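Local coordinates for protein glycerol-3-phosphate dehydrogenase [NAD(+)] 1 (PDB 4FGW) that catalyses the NAD-dependent interconversion of dihydroxyacetone phosphate and glycerol 3-phosphate, driving glycerol accumulation that protects yeast cells from water loss under hyperosmotic stress, at residues Ile238-Ala243 and Glu290-Glu295; Ala315-Thr320 and Trp326-Glu331; Gly46-Lys51 and Lys94-Ile99. All blocks are in the same frame, centred on the assembly; numbering follows the deposited sequence.

Interaction 1 (Ile238-Ala243 and Glu290-Glu295); sequences ISICGA and ETYYQE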
ATOM      1  N   ILE A 238     -15.124  -1.584  -4.250  1.00 62.90           N
ATOM      2  CA  ILE A 238     -14.915  -0.383  -3.476  1.00 61.54           C
ATOM      3  C   ILE A 238     -15.622  -0.353  -2.125  1.00 63.47           C
ATOM      4  O   ILE A 238     -15.137   0.255  -1.201  1.00 62.23           O
ATOM      5  CB  ILE A 238     -15.153   0.858  -4.328  1.00 66.21           C
ATOM      6  CG1 ILE A 238     -16.471   1.541  -4.040  1.00 65.55           C
ATOM      7  CG2 ILE A 238     -15.176   0.467  -5.730  1.00 70.64           C
ATOM      8  CD1 ILE A 238     -16.606   2.831  -4.764  1.00 70.36           C
ATOM      9  N   SER A 239     -16.733  -1.065  -2.022  1.00 60.25           N
ATOM     10  CA  SER A 239     -17.516  -1.212  -0.789  1.00 60.42           C
ATOM     11  C   SER A 239     -16.915  -2.094   0.298  1.00 64.64           C
ATOM     12  O   SER A 239     -16.964  -1.721   1.471  1.00 63.36           O
ATOM     13  CB  SER A 239     -18.931  -1.679  -1.112  1.00 63.71           C
ATOM     14  OG  SER A 239     -19.511  -0.865  -2.116  1.00 68.26           O
ATOM     15  N   ILE A 240     -16.392  -3.268  -0.069  1.00 63.04           N
ATOM     16  CA  ILE A 240     -15.828  -4.191   0.915  1.00 64.50           C
ATOM     17  C   ILE A 240     -14.558  -3.682   1.592  1.00 66.29           C
ATOM     18  O   ILE A 240     -14.358  -3.932   2.781  1.00 66.32           O
ATOM     19  CB  ILE A 240     -15.791  -5.674   0.458  1.00 70.74           C
ATOM     20  CG1 ILE A 240     -14.718  -5.927  -0.589  1.00 70.71           C
ATOM     21  CG2 ILE A 240     -17.181  -6.183   0.005  1.00 74.33           C
ATOM     22  CD1 ILE A 240     -13.818  -6.951  -0.158  1.00 82.62           C
ATOM     23  N   CYS A 241     -13.742  -2.911   0.841  1.00 61.76           N
ATOM     24  CA  CYS A 241     -12.509  -2.271   1.301  1.00 59.15           C
ATOM     25  C   CYS A 241     -12.782  -1.336   2.482  1.00 57.83           C
ATOM     26  O   CYS A 241     -12.061  -1.404   3.469  1.00 55.81           O
ATOM     27  CB  CYS A 241     -11.842  -1.519   0.157  1.00 59.01           C
ATOM     28  SG  CYS A 241     -11.219  -2.569  -1.179  1.00 64.66           S
ATOM     29  N   GLY A 242     -13.825  -0.501   2.368  1.00 53.42           N
ATOM     30  CA  GLY A 242     -14.255   0.474   3.373  1.00 52.57           C
ATOM     31  C   GLY A 242     -14.557  -0.078   4.754  1.00 57.89           C
ATOM     32  O   GLY A 242     -14.472   0.652   5.749  1.00 58.34           O
ATOM     33  N   ALA A 243     -14.921  -1.370   4.827  1.00 54.75           N
ATOM     34  CA  ALA A 243     -15.189  -2.066   6.072  1.00 55.84           C
ATOM     35  C   ALA A 243     -13.963  -2.865   6.515  1.00 58.97           C
ATOM     36  O   ALA A 243     -13.498  -2.667   7.636  1.00 59.55           O
ATOM     37  CB  ALA A 243     -16.395  -2.984   5.916  1.00 59.26           C
ATOM     38  N   GLU A 290      -8.301  -5.785  -9.815  1.00 54.86           N
ATOM     39  CA  GLU A 290      -7.802  -4.476 -10.225  1.00 52.57           C
ATOM     40  C   GLU A 290      -8.256  -3.357  -9.314  1.00 55.03           C
ATOM     41  O   GLU A 290      -7.443  -2.532  -8.920  1.00 53.83           O
ATOM     42  CB  GLU A 290      -8.206  -4.182 -11.684  1.00 55.57           C
ATOM     43  CG  GLU A 290      -7.385  -4.938 -12.722  1.00 62.78           C
ATOM     44  CD  GLU A 290      -7.787  -6.376 -13.016  1.00 83.07           C
ATOM     45  OE1 GLU A 290      -7.150  -6.983 -13.906  1.00 76.09           O
ATOM     46  OE2 GLU A 290      -8.731  -6.894 -12.374  1.00 75.35           O
ATOM     47  N   THR A 291      -9.541  -3.360  -8.943  1.00 51.71           N
ATOM     48  CA  THR A 291     -10.186  -2.383  -8.064  1.00 49.13           C
ATOM     49  C   THR A 291      -9.426  -2.210  -6.748  1.00 49.89           C
ATOM     50  O   THR A 291      -9.197  -1.082  -6.311  1.00 47.48           O
ATOM     51  CB  THR A 291     -11.653  -2.826  -7.829  1.00 51.90           C
ATOM     52  OG1 THR A 291     -12.285  -3.014  -9.095  1.00 52.21           O
ATOM     53  CG2 THR A 291     -12.445  -1.845  -6.992  1.00 44.46           C
ATOM     54  N   TYR A 292      -9.032  -3.333  -6.136  1.00 47.39           N
ATOM     55  CA  TYR A 292      -8.350  -3.377  -4.846  1.00 46.04           C
ATOM     56  C   TYR A 292      -6.950  -2.753  -4.830  1.00 47.82           C
ATOM     57  O   TYR A 292      -6.609  -2.084  -3.858  1.00 46.77           O
ATOM     58  CB  TYR A 292      -8.339  -4.810  -4.303  1.00 49.10           C
ATOM     59  CG  TYR A 292      -9.725  -5.405  -4.194  1.00 53.74           C
ATOM     60  CD1 TYR A 292     -10.505  -5.196  -3.065  1.00 55.89           C
ATOM     61  CD2 TYR A 292     -10.262  -6.168  -5.226  1.00 57.07           C
ATOM     62  CE1 TYR A 292     -11.794  -5.712  -2.970  1.00 58.95           C
ATOM     63  CE2 TYR A 292     -11.549  -6.699  -5.140  1.00 59.93           C
ATOM     64  CZ  TYR A 292     -12.310  -6.468  -4.007  1.00 66.25           C
ATOM     65  OH  TYR A 292     -13.578  -6.981  -3.904  1.00 68.71           O
ATOM     66  N   TYR A 293      -6.156  -2.948  -5.894  1.00 44.11           N
ATOM     67  CA  TYR A 293      -4.804  -2.388  -5.955  1.00 43.22           C
ATOM     68  C   TYR A 293      -4.642  -1.146  -6.837  1.00 46.75           C
ATOM     69  O   TYR A 293      -3.645  -0.450  -6.693  1.00 46.60           O
ATOM     70  CB  TYR A 293      -3.758  -3.471  -6.279  1.00 45.23           C
ATOM     71  CG  TYR A 293      -3.849  -4.047  -7.676  1.00 47.28           C
ATOM     72  CD1 TYR A 293      -4.634  -5.163  -7.940  1.00 50.56           C
ATOM     73  CD2 TYR A 293      -3.103  -3.510  -8.725  1.00 47.67           C
ATOM     74  CE1 TYR A 293      -4.699  -5.713  -9.218  1.00 52.92           C
ATOM     75  CE2 TYR A 293      -3.175  -4.043 -10.012  1.00 49.89           C
ATOM     76  CZ  TYR A 293      -3.967  -5.151 -10.252  1.00 57.54           C
ATOM     77  OH  TYR A 293      -4.034  -5.686 -11.513  1.00 60.38           O
ATOM     78  N   GLN A 294      -5.606  -0.860  -7.737  1.00 43.47           N
ATOM     79  CA  GLN A 294      -5.545   0.304  -8.638  1.00 42.04           C
ATOM     80  C   GLN A 294      -6.294   1.522  -8.127  1.00 45.23           C
ATOM     81  O   GLN A 294      -5.987   2.632  -8.560  1.00 44.43           O
ATOM     82  CB  GLN A 294      -6.115  -0.033 -10.025  1.00 44.75           C
ATOM     83  CG  GLN A 294      -5.335  -1.073 -10.818  1.00 50.12           C
ATOM     84  CD  GLN A 294      -5.855  -1.282 -12.223  1.00 65.99           C
ATOM     85  OE1 GLN A 294      -5.153  -1.813 -13.081  1.00 63.91           O
ATOM     86  NE2 GLN A 294      -7.095  -0.892 -12.504  1.00 57.65           N
ATOM     87  N   GLU A 295      -7.316   1.325  -7.263  1.00 42.12           N
ATOM     88  CA  GLU A 295      -8.189   2.417  -6.828  1.00 40.89           C
ATOM     89  C   GLU A 295      -7.977   2.954  -5.419  1.00 44.36           C
ATOM     90  O   GLU A 295      -7.476   2.241  -4.538  1.00 43.89           O
ATOM     91  CB  GLU A 295      -9.680   2.068  -7.084  1.00 43.31           C
ATOM     92  CG  GLU A 295      -9.997   1.577  -8.499  1.00 48.72           C
ATOM     93  CD  GLU A 295      -9.682   2.506  -9.656  1.00 51.78           C
ATOM     94  OE1 GLU A 295      -9.677   3.740  -9.450  1.00 46.27           O
ATOM     95  OE2 GLU A 295      -9.468   2.004 -10.781  1.00 48.82           O
TER
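Tyr292 reaches from the short helix 289-294 to Cys241 and Ile240 on helix 235-257. Past CB, CG stands anti to the carbonyl carbon (chi1 -56°), which turns the ring to helix 235-257. From there the CD1 side of the ring does the touching. Tyr292 CD1 comes 3.3 Å from Cys241 SG, a tight approach. Next along the rim, Tyr292 CE1 lies 3.7 Å from Cys241 SG and meets the Ile240 CD1 methyl as well. CZ has Ile240 CD1 only at the limit of contact. At the tip, Tyr292 OH sits 3.7 Å from Ile240 CG1, which lies at the ring edge in its plane, the two side chains crossing at about a right angle. The sulfur meets the ring at a slant: Cys241 SG lies 4.5 Å from the centroid of the Tyr292 ring, 68° off its normal. One turn earlier on helix 235-257, and one residue earlier on helix 289-294, methyl meets methyl: Ile238 CG2 is 3.8 Å from Thr291 CG2. The axes of the two segments come no closer than 10.1 Å and cross at -54°, leaving the side chains to bridge them, with Ile276 of helix 261-283 packed on Ile240, Cys241 and Tyr292 together. The polar ends find mates elsewhere in the chain, Tyr292 OH at Ser287 and Thr291 OG1 at Asp234. With no hydrogen bond across it, this buried seam between helix 289-294 and the helix of the putative proton acceptor Lys245 is held by shape and dispersion, the sulfur-aromatic contact included.

Interaction 2 (Ala315-Thr320 and Trp326-Glu331); sequences ARLMAT and WECEKE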
ATOM      1  N   ALA A 315      -5.591  -0.393  18.848  1.00 66.33           N
ATOM      2  CA  ALA A 315      -4.800  -1.611  18.721  1.00 66.13           C
ATOM      3  C   ALA A 315      -3.375  -1.436  19.243  1.00 69.37           C
ATOM      4  O   ALA A 315      -2.835  -2.349  19.870  1.00 71.93           O
ATOM      5  CB  ALA A 315      -4.781  -2.045  17.274  1.00 64.11           C
ATOM      6  N   ARG A 316      -2.781  -0.257  18.993  1.00 63.53           N
ATOM      7  CA  ARG A 316      -1.439   0.135  19.431  1.00 64.05           C
ATOM      8  C   ARG A 316      -1.391   0.218  20.970  1.00 71.90           C
ATOM      9  O   ARG A 316      -0.440  -0.275  21.580  1.00 72.51           O
ATOM     10  CB  ARG A 316      -1.067   1.484  18.791  1.00 61.17           C
ATOM     11  CG  ARG A 316       0.400   1.629  18.471  1.00 70.61           C
ATOM     12  CD  ARG A 316       0.713   3.013  17.940  1.00 77.74           C
ATOM     13  NE  ARG A 316       0.425   3.152  16.511  1.00 80.47           N
ATOM     14  CZ  ARG A 316      -0.313   4.126  15.984  1.00 90.60           C
ATOM     15  NH1 ARG A 316      -0.863   5.050  16.765  1.00 77.13           N
ATOM     16  NH2 ARG A 316      -0.507   4.184  14.672  1.00 71.10           N
ATOM     17  N   LEU A 317      -2.439   0.802  21.593  1.00 70.91           N
ATOM     18  CA  LEU A 317      -2.551   0.923  23.045  1.00 74.84           C
ATOM     19  C   LEU A 317      -2.756  -0.446  23.691  1.00 82.46           C
ATOM     20  O   LEU A 317      -2.145  -0.708  24.726  1.00 85.59           O
ATOM     21  CB  LEU A 317      -3.644   1.927  23.458  1.00 75.32           C
ATOM     22  CG  LEU A 317      -3.728   2.268  24.963  1.00 84.27           C
ATOM     23  CD1 LEU A 317      -2.453   2.950  25.477  1.00 84.82           C
ATOM     24  CD2 LEU A 317      -4.934   3.119  25.258  1.00 87.56           C
ATOM     25  N   MET A 318      -3.562  -1.335  23.051  1.00 78.15           N
ATOM     26  CA  MET A 318      -3.806  -2.713  23.506  1.00 81.01           C
ATOM     27  C   MET A 318      -2.467  -3.451  23.677  1.00 87.63           C
ATOM     28  O   MET A 318      -2.289  -4.200  24.635  1.00 91.40           O
ATOM     29  CB  MET A 318      -4.663  -3.471  22.483  1.00 81.39           C
ATOM     30  CG  MET A 318      -6.142  -3.240  22.611  1.00 85.00           C
ATOM     31  SD  MET A 318      -7.038  -3.919  21.189  1.00 86.63           S
ATOM     32  CE  MET A 318      -6.983  -5.667  21.548  1.00 87.00           C
ATOM     33  N   ALA A 319      -1.532  -3.219  22.745  1.00 82.53           N
ATOM     34  CA  ALA A 319      -0.195  -3.807  22.753  1.00 83.70           C
ATOM     35  C   ALA A 319       0.718  -3.125  23.793  1.00 90.23           C
ATOM     36  O   ALA A 319       1.470  -3.812  24.487  1.00 92.65           O
ATOM     37  CB  ALA A 319       0.411  -3.711  21.362  1.00 80.43           C
ATOM     38  N   THR A 320       0.626  -1.779  23.907  1.00 86.24           N
ATOM     39  CA  THR A 320       1.391  -0.930  24.829  1.00 88.46           C
ATOM     40  C   THR A 320       1.049  -1.232  26.303  1.00 97.26           C
ATOM     41  O   THR A 320       1.950  -1.494  27.100  1.00 99.46           O
ATOM     42  CB  THR A 320       1.189   0.560  24.440  1.00 96.20           C
ATOM     43  OG1 THR A 320       1.940   0.836  23.258  1.00 91.53           O
ATOM     44  CG2 THR A 320       1.600   1.541  25.542  1.00100.45           C
ATOM     45  N   TRP A 326     -11.895  -2.322  24.501  1.00 98.50           N
ATOM     46  CA  TRP A 326     -12.866  -1.327  24.916  1.00 99.06           C
ATOM     47  C   TRP A 326     -12.402  -0.415  26.019  1.00100.94           C
ATOM     48  O   TRP A 326     -12.786   0.734  26.116  1.00 98.96           O
ATOM     49  CB  TRP A 326     -14.129  -2.040  25.289  1.00102.12           C
ATOM     50  CG  TRP A 326     -14.617  -2.865  24.180  1.00102.07           C
ATOM     51  CD1 TRP A 326     -15.482  -2.492  23.214  1.00102.66           C
ATOM     52  CD2 TRP A 326     -14.272  -4.211  23.911  1.00102.78           C
ATOM     53  NE1 TRP A 326     -15.710  -3.527  22.353  1.00101.48           N
ATOM     54  CE2 TRP A 326     -14.978  -4.601  22.767  1.00104.82           C
ATOM     55  CE3 TRP A 326     -13.441  -5.131  24.529  1.00106.55           C
ATOM     56  CZ2 TRP A 326     -14.875  -5.856  22.231  1.00104.63           C
ATOM     57  CZ3 TRP A 326     -13.343  -6.381  23.994  1.00108.55           C
ATOM     58  CH2 TRP A 326     -14.052  -6.735  22.857  1.00107.30           C
ATOM     59  N   GLU A 327     -11.533  -0.950  26.830  1.00 98.45           N
ATOM     60  CA  GLU A 327     -10.846  -0.189  27.868  1.00100.11           C
ATOM     61  C   GLU A 327      -9.964   0.853  27.161  1.00100.00           C
ATOM     62  O   GLU A 327      -9.901   2.003  27.597  1.00 99.30           O
ATOM     63  CB  GLU A 327      -9.990  -1.133  28.729  1.00104.90           C
ATOM     64  CG  GLU A 327      -9.566  -0.553  30.070  1.00122.14           C
ATOM     65  CD  GLU A 327      -9.068  -1.534  31.119  1.00151.74           C
ATOM     66  OE1 GLU A 327      -8.920  -1.116  32.291  1.00144.50           O
ATOM     67  OE2 GLU A 327      -8.837  -2.718  30.782  1.00150.61           O
ATOM     68  N   CYS A 328      -9.317   0.447  26.045  1.00 93.97           N
ATOM     69  CA  CYS A 328      -8.473   1.301  25.208  1.00 89.95           C
ATOM     70  C   CYS A 328      -9.312   2.276  24.362  1.00 91.65           C
ATOM     71  O   CYS A 328      -8.893   3.414  24.150  1.00 89.41           O
ATOM     72  CB  CYS A 328      -7.538   0.459  24.345  1.00 87.91           C
ATOM     73  SG  CYS A 328      -6.281  -0.446  25.286  1.00 95.07           S
ATOM     74  N   GLU A 329     -10.501   1.834  23.912  1.00 89.36           N
ATOM     75  CA  GLU A 329     -11.477   2.592  23.117  1.00 88.05           C
ATOM     76  C   GLU A 329     -11.997   3.797  23.913  1.00 97.70           C
ATOM     77  O   GLU A 329     -12.131   4.886  23.355  1.00 95.72           O
ATOM     78  CB  GLU A 329     -12.640   1.665  22.712  1.00 89.65           C
ATOM     79  CG  GLU A 329     -13.489   2.162  21.556  1.00 94.01           C
ATOM     80  CD  GLU A 329     -14.619   1.231  21.150  1.00108.74           C
ATOM     81  OE1 GLU A 329     -15.405   0.824  22.036  1.00113.86           O
ATOM     82  OE2 GLU A 329     -14.750   0.950  19.936  1.00 88.14           O
ATOM     83  N   LYS A 330     -12.262   3.599  25.216  1.00101.17           N
ATOM     84  CA  LYS A 330     -12.738   4.634  26.141  1.00105.23           C
ATOM     85  C   LYS A 330     -11.624   5.655  26.447  1.00111.79           C
ATOM     86  O   LYS A 330     -11.898   6.857  26.501  1.00111.38           O
ATOM     87  CB  LYS A 330     -13.266   3.982  27.444  1.00112.65           C
ATOM     88  CG  LYS A 330     -13.729   4.956  28.530  1.00129.25           C
ATOM     89  CD  LYS A 330     -15.209   4.817  28.843  1.00140.56           C
ATOM     90  CE  LYS A 330     -15.607   5.674  30.017  1.00151.56           C
ATOM     91  NZ  LYS A 330     -17.037   5.491  30.373  1.00160.47           N
ATOM     92  N   GLU A 331     -10.379   5.165  26.645  1.00110.58           N
ATOM     93  CA  GLU A 331      -9.201   5.968  26.983  1.00111.52           C
ATOM     94  C   GLU A 331      -8.778   6.969  25.904  1.00113.75           C
ATOM     95  O   GLU A 331      -8.303   8.054  26.245  1.00114.12           O
ATOM     96  CB  GLU A 331      -8.017   5.063  27.369  1.00113.97           C
ATOM     97  CG  GLU A 331      -7.027   5.730  28.309  1.00127.46           C
ATOM     98  CD  GLU A 331      -5.756   4.946  28.565  1.00148.51           C
ATOM     99  OE1 GLU A 331      -4.724   5.266  27.933  1.00137.77           O
ATOM    100  OE2 GLU A 331      -5.787   4.024  29.412  1.00146.92           O
TER
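Leu317 and Met318 of helix 310-320 meet Cys328 of helix 325-333, which presents its sulfur to both. Walking along 315-320, Ala315 comes first and turns to the other side, packing on Leu250 and Phe254 of helix 235-257. Arg316 likewise leaves the contact and pairs through NE with Glu256 in a salt bridge. Leu317 then carries the main load. Its CG is anti to the backbone N (chi1 -172°), which sends both methyls out over the second helix. Leu317 CG lies 3.7 Å from Cys328 SG, and Leu317 CD2 lies 3.8 Å from Cys328 CB. The same methyl touches the carboxylate of Glu331, with Leu317 CD2 3.4 Å from Glu331 OE1, where the extended Glu331 chain crosses the leucine at about a right angle near solvent. This is contact between a methyl and a carboxylate oxygen, not a polar bond. Cys328 SG lies 3.6 Å from Met318 N, and Met318 CG is 3.9 Å from the same sulfur; the methionine side chain also packs on Phe254 and Ala325. Ala319 points away from the second helix and touches Met376. Thr320 closes the helix with OG1 turned back to Arg316 O at 3.1 Å; the hydroxyl comes from above the carbonyl plane, 41° out of it, and that oxygen takes Thr320 N too. The axes of the two segments approach to 8.9 Å and their directions differ by 118°, so the chain turns sharply in the few residues between them. Two successive helices joined by a short loop, packed by leucine and methionine against a cysteine, belong to the all-helical C-terminal domain of NAD-dependent glycerol-3-phosphate dehydrogenases.

Interaction 3 (Gly46-Lys51 and Lys94-Ile99); sequences GTTIAK and KYLPGI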
ATOM      1  N   GLY A  46     -21.716  14.783   4.107  1.00 56.83           N
ATOM      2  CA  GLY A  46     -22.879  15.236   3.356  1.00 58.17           C
ATOM      3  C   GLY A  46     -22.755  16.648   2.820  1.00 62.63           C
ATOM      4  O   GLY A  46     -23.006  16.871   1.632  1.00 62.57           O
ATOM      5  N   THR A  47     -22.361  17.607   3.693  1.00 59.94           N
ATOM      6  CA  THR A  47     -22.182  19.024   3.334  1.00 61.59           C
ATOM      7  C   THR A  47     -20.996  19.186   2.383  1.00 63.57           C
ATOM      8  O   THR A  47     -21.076  19.956   1.424  1.00 64.40           O
ATOM      9  CB  THR A  47     -22.038  19.900   4.590  1.00 68.10           C
ATOM     10  OG1 THR A  47     -23.051  19.550   5.522  1.00 66.28           O
ATOM     11  CG2 THR A  47     -22.116  21.386   4.289  1.00 69.01           C
ATOM     12  N   THR A  48     -19.903  18.452   2.658  1.00 57.93           N
ATOM     13  CA  THR A  48     -18.679  18.455   1.867  1.00 55.86           C
ATOM     14  C   THR A  48     -18.956  17.959   0.442  1.00 59.36           C
ATOM     15  O   THR A  48     -18.610  18.654  -0.511  1.00 59.51           O
ATOM     16  CB  THR A  48     -17.574  17.669   2.594  1.00 60.67           C
ATOM     17  OG1 THR A  48     -17.419  18.185   3.918  1.00 59.44           O
ATOM     18  CG2 THR A  48     -16.250  17.735   1.869  1.00 57.21           C
ATOM     19  N   ILE A  49     -19.611  16.791   0.301  1.00 55.93           N
ATOM     20  CA  ILE A  49     -19.937  16.249  -1.014  1.00 56.95           C
ATOM     21  C   ILE A  49     -20.902  17.139  -1.803  1.00 63.62           C
ATOM     22  O   ILE A  49     -20.772  17.247  -3.021  1.00 64.37           O
ATOM     23  CB  ILE A  49     -20.274  14.728  -0.995  1.00 59.69           C
ATOM     24  CG1 ILE A  49     -19.549  13.978  -2.127  1.00 59.22           C
ATOM     25  CG2 ILE A  49     -21.773  14.440  -1.004  1.00 63.77           C
ATOM     26  CD1 ILE A  49     -18.081  13.659  -1.862  1.00 57.95           C
ATOM     27  N   ALA A  50     -21.812  17.832  -1.087  1.00 61.64           N
ATOM     28  CA  ALA A  50     -22.784  18.771  -1.644  1.00 63.80           C
ATOM     29  C   ALA A  50     -22.096  20.040  -2.162  1.00 67.15           C
ATOM     30  O   ALA A  50     -22.565  20.629  -3.135  1.00 68.60           O
ATOM     31  CB  ALA A  50     -23.816  19.120  -0.594  1.00 66.70           C
ATOM     32  N   LYS A  51     -20.974  20.445  -1.518  1.00 61.96           N
ATOM     33  CA  LYS A  51     -20.149  21.597  -1.902  1.00 62.49           C
ATOM     34  C   LYS A  51     -19.409  21.260  -3.210  1.00 65.33           C
ATOM     35  O   LYS A  51     -19.368  22.092  -4.120  1.00 67.52           O
ATOM     36  CB  LYS A  51     -19.154  21.941  -0.774  1.00 63.34           C
ATOM     37  CG  LYS A  51     -18.201  23.097  -1.077  1.00 68.71           C
ATOM     38  CD  LYS A  51     -17.150  23.247   0.012  1.00 69.10           C
ATOM     39  CE  LYS A  51     -16.143  24.332  -0.276  1.00 69.76           C
ATOM     40  NZ  LYS A  51     -15.078  23.880  -1.207  1.00 69.46           N
ATOM     41  N   LYS A  94     -22.858  24.047  12.500  1.00 82.32           N
ATOM     42  CA  LYS A  94     -22.773  22.924  13.432  1.00 80.43           C
ATOM     43  C   LYS A  94     -21.914  21.761  12.926  1.00 80.82           C
ATOM     44  O   LYS A  94     -21.060  21.278  13.670  1.00 79.69           O
ATOM     45  CB  LYS A  94     -24.183  22.435  13.828  1.00 83.78           C
ATOM     46  CG  LYS A  94     -24.189  21.485  15.022  1.00 90.58           C
ATOM     47  CD  LYS A  94     -25.584  21.028  15.398  1.00 99.96           C
ATOM     48  CE  LYS A  94     -25.534  19.953  16.453  1.00108.06           C
ATOM     49  NZ  LYS A  94     -26.891  19.479  16.828  1.00118.91           N
ATOM     50  N   TYR A  95     -22.158  21.294  11.684  1.00 75.23           N
ATOM     51  CA  TYR A  95     -21.487  20.121  11.121  1.00 71.30           C
ATOM     52  C   TYR A  95     -20.233  20.348  10.279  1.00 72.86           C
ATOM     53  O   TYR A  95     -19.429  19.425  10.148  1.00 70.46           O
ATOM     54  CB  TYR A  95     -22.498  19.174  10.449  1.00 71.81           C
ATOM     55  CG  TYR A  95     -23.616  18.754  11.382  1.00 75.75           C
ATOM     56  CD1 TYR A  95     -24.841  19.418  11.378  1.00 81.14           C
ATOM     57  CD2 TYR A  95     -23.435  17.722  12.299  1.00 75.70           C
ATOM     58  CE1 TYR A  95     -25.862  19.059  12.260  1.00 84.37           C
ATOM     59  CE2 TYR A  95     -24.449  17.354  13.184  1.00 79.36           C
ATOM     60  CZ  TYR A  95     -25.662  18.023  13.160  1.00 89.50           C
ATOM     61  OH  TYR A  95     -26.662  17.653  14.026  1.00 92.88           O
ATOM     62  N   LEU A  96     -20.050  21.560   9.726  1.00 70.24           N
ATOM     63  CA  LEU A  96     -18.873  21.909   8.919  1.00 67.60           C
ATOM     64  C   LEU A  96     -18.513  23.406   9.137  1.00 75.01           C
ATOM     65  O   LEU A  96     -18.696  24.223   8.229  1.00 76.31           O
ATOM     66  CB  LEU A  96     -19.127  21.565   7.434  1.00 65.64           C
ATOM     67  CG  LEU A  96     -17.911  21.417   6.517  1.00 67.43           C
ATOM     68  CD1 LEU A  96     -17.179  20.097   6.762  1.00 63.60           C
ATOM     69  CD2 LEU A  96     -18.331  21.495   5.066  1.00 69.00           C
ATOM     70  N   PRO A  97     -18.039  23.793  10.354  1.00 73.26           N
ATOM     71  CA  PRO A  97     -17.746  25.220  10.607  1.00 76.54           C
ATOM     72  C   PRO A  97     -16.535  25.794   9.864  1.00 79.26           C
ATOM     73  O   PRO A  97     -15.540  25.095   9.650  1.00 76.14           O
ATOM     74  CB  PRO A  97     -17.569  25.278  12.124  1.00 79.94           C
ATOM     75  CG  PRO A  97     -17.064  23.909  12.482  1.00 80.60           C
ATOM     76  CD  PRO A  97     -17.780  22.971  11.559  1.00 73.52           C
ATOM     77  N   GLY A  98     -16.654  27.065   9.478  1.00 78.08           N
ATOM     78  CA  GLY A  98     -15.619  27.816   8.774  1.00 77.82           C
ATOM     79  C   GLY A  98     -15.528  27.579   7.279  1.00 78.85           C
ATOM     80  O   GLY A  98     -14.678  28.179   6.617  1.00 79.09           O
ATOM     81  N   ILE A  99     -16.394  26.705   6.731  1.00 72.71           N
ATOM     82  CA  ILE A  99     -16.385  26.371   5.305  1.00 70.33           C
ATOM     83  C   ILE A  99     -17.475  27.104   4.550  1.00 77.68           C
ATOM     84  O   ILE A  99     -18.660  26.839   4.756  1.00 77.32           O
ATOM     85  CB  ILE A  99     -16.367  24.831   5.043  1.00 68.61           C
ATOM     86  CG1 ILE A  99     -15.096  24.148   5.634  1.00 65.53           C
ATOM     87  CG2 ILE A  99     -16.576  24.481   3.551  1.00 67.87           C
ATOM     88  CD1 ILE A  99     -13.690  24.558   5.026  1.00 66.21           C
TER
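Just before Leu96, which reaches Thr47 and Thr48 across the contact, stands the aromatic ring of Tyr95. Lys94 CG lies over one face, 4.0 Å above the plane and displaced toward the rim. At the phenol end of the ring, Tyr95 OH bonds to Glu75, which also forms a salt bridge with Lys94 NZ. The contact itself is made by the branches of Leu96. Leu96 CD1 lies 3.4 Å from Thr48 OG1, with the two side chains crossing at about a right angle, and Leu96 CD2 lies 3.9 Å from Thr47 CG2. Thr47 CG2 is anti to its backbone N, and this turns the methyl to the leucine while OG1 bonds back to Gly43 O. Thr48 OG1 likewise is satisfied within its helix, by Asn44 O. An alanine at Leu96 lacks both methyls and would probably leave a gap beside Thr47 and Thr48. A type II turn from Leu96 to Ile99, with Gly98 at positive phi, brings the chain back to the helix. There Ile99 CG2 lies 3.8 Å from CD of Lys51, which is extended as far as CE and bent at its last torsion, where NZ makes salt bridges to Glu55 and Glu191. Gly46, of the GxGxxG pattern, probably contributes to NAD(+) binding at the start of this helix. In the Rossmann-type domain, helix 44-59 rests Ile49 and Ala50 on strand 35-40 and Thr47 and Ala50 on strand 67-71, whereas helix 185-189 sets Ala189 against Thr48, Leu96 and Ile99.

How the interactions relate
Interaction 3 belongs to the N-terminal, nucleotide-binding part of the chain, interactions 1 and 2 to the helical C-terminal part. No two of them touch: nearest atoms are about 11 Å apart between interactions 1 and 3, about 13 Å between 1 and 2, and about 20 Å between 2 and 3. Interaction 1 lies near the presumed catalytic Lys245 and the presumed substrate residue Lys152, about 6 and 7 Å from the Cys241 side chain to theirs. Interaction 3 is part of the presumed NAD(+) site through Gly46, with about 4 Å between the side chains of Thr48 and Ala185. In interaction 2, Met318 is about 9 Å, between side chains, from Asn311, a probable substrate-binding residue.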